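Hypothetical protein Atu2299 (Agrobacterium tumefaciens, PDB 2HLY) is of unknown function but belongs to the DUF2026 family, whose membership of the peptidase CA clan suggests kinship with papain-like enzymes. Local coordinates at residues A34-S39 and F88-E93. Residues are numbered along the deposited sequence; the frame is centred on the assembly and turned at random. Where two conformers were deposited one is given.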
loop_
_atom_site.group_PDB
_atom_site.type_symbol
_atom_site.label_atom_id
_atom_site.label_comp_id
_atom_site.label_asym_id
_atom_site.label_seq_id
_atom_site.Cartn_x
_atom_site.Cartn_y
_atom_site.Cartn_z
ATOM N N ALA A 34 1.327 -5.649 -6.896
ATOM C CA ALA A 34 0.995 -4.249 -6.575
ATOM C C ALA A 34 1.140 -3.984 -5.068
ATOM O O ALA A 34 1.738 -2.975 -4.662
ATOM C CB ALA A 34 -0.379 -3.894 -7.075
ATOM N N SER A 35 0.609 -4.884 -4.235
ATOM C CA SER A 35 0.666 -4.665 -2.775
ATOM C C SER A 35 2.112 -4.667 -2.286
ATOM O O SER A 35 2.444 -3.959 -1.332
ATOM C CB SER A 35 -0.165 -5.708 -2.006
ATOM O OG SER A 35 0.528 -6.940 -1.920
ATOM N N MET A 36 2.964 -5.467 -2.937
ATOM C CA MET A 36 4.379 -5.498 -2.586
ATOM C C MET A 36 5.051 -4.157 -2.833
ATOM O O MET A 36 5.888 -3.731 -2.037
ATOM C CB MET A 36 5.086 -6.630 -3.351
ATOM C CG MET A 36 4.584 -7.996 -2.909
ATOM S SD MET A 36 5.139 -9.311 -4.023
ATOM C CE MET A 36 6.910 -9.323 -3.683
ATOM N N TYR A 37 4.686 -3.489 -3.933
ATOM C CA TYR A 37 5.222 -2.156 -4.214
ATOM C C TYR A 37 4.642 -1.105 -3.285
ATOM O O TYR A 37 5.372 -0.257 -2.777
ATOM C CB TYR A 37 4.946 -1.749 -5.661
ATOM C CG TYR A 37 5.862 -2.401 -6.666
ATOM C CD1 TYR A 37 7.117 -1.860 -6.937
ATOM C CD2 TYR A 37 5.474 -3.547 -7.354
ATOM C CE1 TYR A 37 7.963 -2.440 -7.879
ATOM C CE2 TYR A 37 6.318 -4.140 -8.289
ATOM C CZ TYR A 37 7.558 -3.578 -8.542
ATOM O OH TYR A 37 8.416 -4.150 -9.477
ATOM N N PHE A 38 3.328 -1.118 -3.089
ATOM C CA PHE A 38 2.728 -0.142 -2.185
ATOM C C PHE A 38 3.320 -0.245 -0.800
ATOM O O PHE A 38 3.607 0.762 -0.177
ATOM C CB PHE A 38 1.195 -0.285 -2.134
ATOM C CG PHE A 38 0.501 0.347 -3.314
ATOM C CD1 PHE A 38 0.465 1.731 -3.449
ATOM C CD2 PHE A 38 -0.107 -0.438 -4.284
ATOM C CE1 PHE A 38 -0.158 2.329 -4.548
ATOM C CE2 PHE A 38 -0.741 0.147 -5.388
ATOM C CZ PHE A 38 -0.760 1.533 -5.517
ATOM N N SER A 39 3.566 -1.462 -0.336
ATOM C CA SER A 39 4.035 -1.641 1.040
ATOM C C SER A 39 5.511 -1.347 1.232
ATOM O O SER A 39 5.905 -0.719 2.223
ATOM C CB SER A 39 3.694 -3.034 1.530
ATOM O OG SER A 39 2.288 -3.167 1.566
ATOM N N PHE A 88 -2.164 -13.321 -2.106
ATOM C CA PHE A 88 -1.201 -12.854 -1.105
ATOM C C PHE A 88 -1.269 -11.326 -1.029
ATOM O O PHE A 88 -1.421 -10.654 -2.054
ATOM C CB PHE A 88 0.205 -13.276 -1.501
ATOM C CG PHE A 88 1.211 -13.098 -0.410
ATOM C CD1 PHE A 88 1.326 -14.065 0.578
ATOM C CD2 PHE A 88 2.036 -11.981 -0.374
ATOM C CE1 PHE A 88 2.248 -13.927 1.595
ATOM C CE2 PHE A 88 2.973 -11.835 0.657
ATOM C CZ PHE A 88 3.057 -12.810 1.638
ATOM N N HIS A 89 -1.162 -10.785 0.182
ATOM C CA HIS A 89 -1.262 -9.338 0.360
ATOM C C HIS A 89 -0.239 -8.798 1.352
ATOM O O HIS A 89 0.078 -9.466 2.334
ATOM C CB HIS A 89 -2.675 -8.969 0.807
ATOM C CG HIS A 89 -2.965 -7.505 0.731
ATOM N ND1 HIS A 89 -3.129 -6.851 -0.471
ATOM C CD2 HIS A 89 -3.116 -6.570 1.698
ATOM C CE1 HIS A 89 -3.377 -5.571 -0.240
ATOM N NE2 HIS A 89 -3.377 -5.377 1.069
ATOM N N CYS A 90 0.291 -7.602 1.071
ATOM C CA CYS A 90 1.252 -6.937 1.955
ATOM C C CYS A 90 0.669 -5.653 2.507
ATOM O O CYS A 90 -0.176 -5.021 1.854
ATOM C CB CYS A 90 2.522 -6.573 1.191
ATOM S SG CYS A 90 3.444 -8.001 0.626
ATOM N N TRP A 91 1.172 -5.251 3.663
ATOM C CA TRP A 91 0.787 -3.981 4.304
ATOM C C TRP A 91 2.026 -3.404 5.002
ATOM O O TRP A 91 3.119 -3.980 4.918
ATOM C CB TRP A 91 -0.341 -4.218 5.304
ATOM C CG TRP A 91 0.017 -5.176 6.384
ATOM C CD1 TRP A 91 0.547 -4.886 7.607
ATOM C CD2 TRP A 91 -0.134 -6.604 6.339
ATOM N NE1 TRP A 91 0.736 -6.037 8.329
ATOM C CE2 TRP A 91 0.332 -7.109 7.572
ATOM C CE3 TRP A 91 -0.628 -7.496 5.381
ATOM C CZ2 TRP A 91 0.322 -8.476 7.874
ATOM C CZ3 TRP A 91 -0.627 -8.860 5.673
ATOM C CH2 TRP A 91 -0.169 -9.333 6.916
ATOM N N VAL A 92 1.864 -2.272 5.692
ATOM C CA VAL A 92 2.975 -1.670 6.425
ATOM C C VAL A 92 2.602 -1.585 7.896
ATOM O O VAL A 92 1.447 -1.298 8.228
ATOM C CB VAL A 92 3.282 -0.252 5.895
ATOM C CG1 VAL A 92 4.411 0.386 6.695
ATOM C CG2 VAL A 92 3.694 -0.343 4.444
ATOM N N GLU A 93 3.579 -1.868 8.764
ATOM C CA GLU A 93 3.439 -1.647 10.196
ATOM C C GLU A 93 4.476 -0.604 10.576
ATOM O O GLU A 93 5.667 -0.797 10.347
ATOM C CB GLU A 93 3.644 -2.957 10.944
ATOM C CG GLU A 93 2.561 -3.959 10.558
ATOM C CD GLU A 93 2.539 -5.203 11.410
ATOM O OE1 GLU A 93 3.363 -5.306 12.355
ATOM O OE2 GLU A 93 1.694 -6.075 11.107
#
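The H89 imidazole comes up obliquely to S35, with ND1 3.5 Å from S35 CB. Its NE2 is hydrogen-bonded to D100, which helps fix the rotation of a ring that also stacks with F72. The W91 indole, whose CB points away from the helix, stacks with Y142; E93 CG lies at its edge in the ring plane, and NE1 makes a nearly straight bond (175°) to E93 OE2. Serine, small and polar, suits the interface: S35 OG, set between its own backbone N and carbonyl carbon (chi1 78°), accepts the C90 amide N-H at 3.1 Å in a bent bond and is also hydrogen-bonded to A32 O, so this buried hydroxyl has partners on both helix and strand. Cysteine is compact and apolar enough for C90 SG to pack against M36 CG at 3.7 Å. V92 CG2 lies 3.2 Å from S39 O; branched, apolar valine packs beside the helix backbone without needing a polar partner. Small S35, S39 and C90 face across, S39 CB 3.7 Å from C90 CB, consistent with segment axes only 6.8 Å apart and almost parallel (10°). Helix 31-50 thus packs on strand 89-94, between strands 54-58 and 97-100, consistent with a papain-like helix-on-sheet core, while helix 146-152 touches M36 and F88.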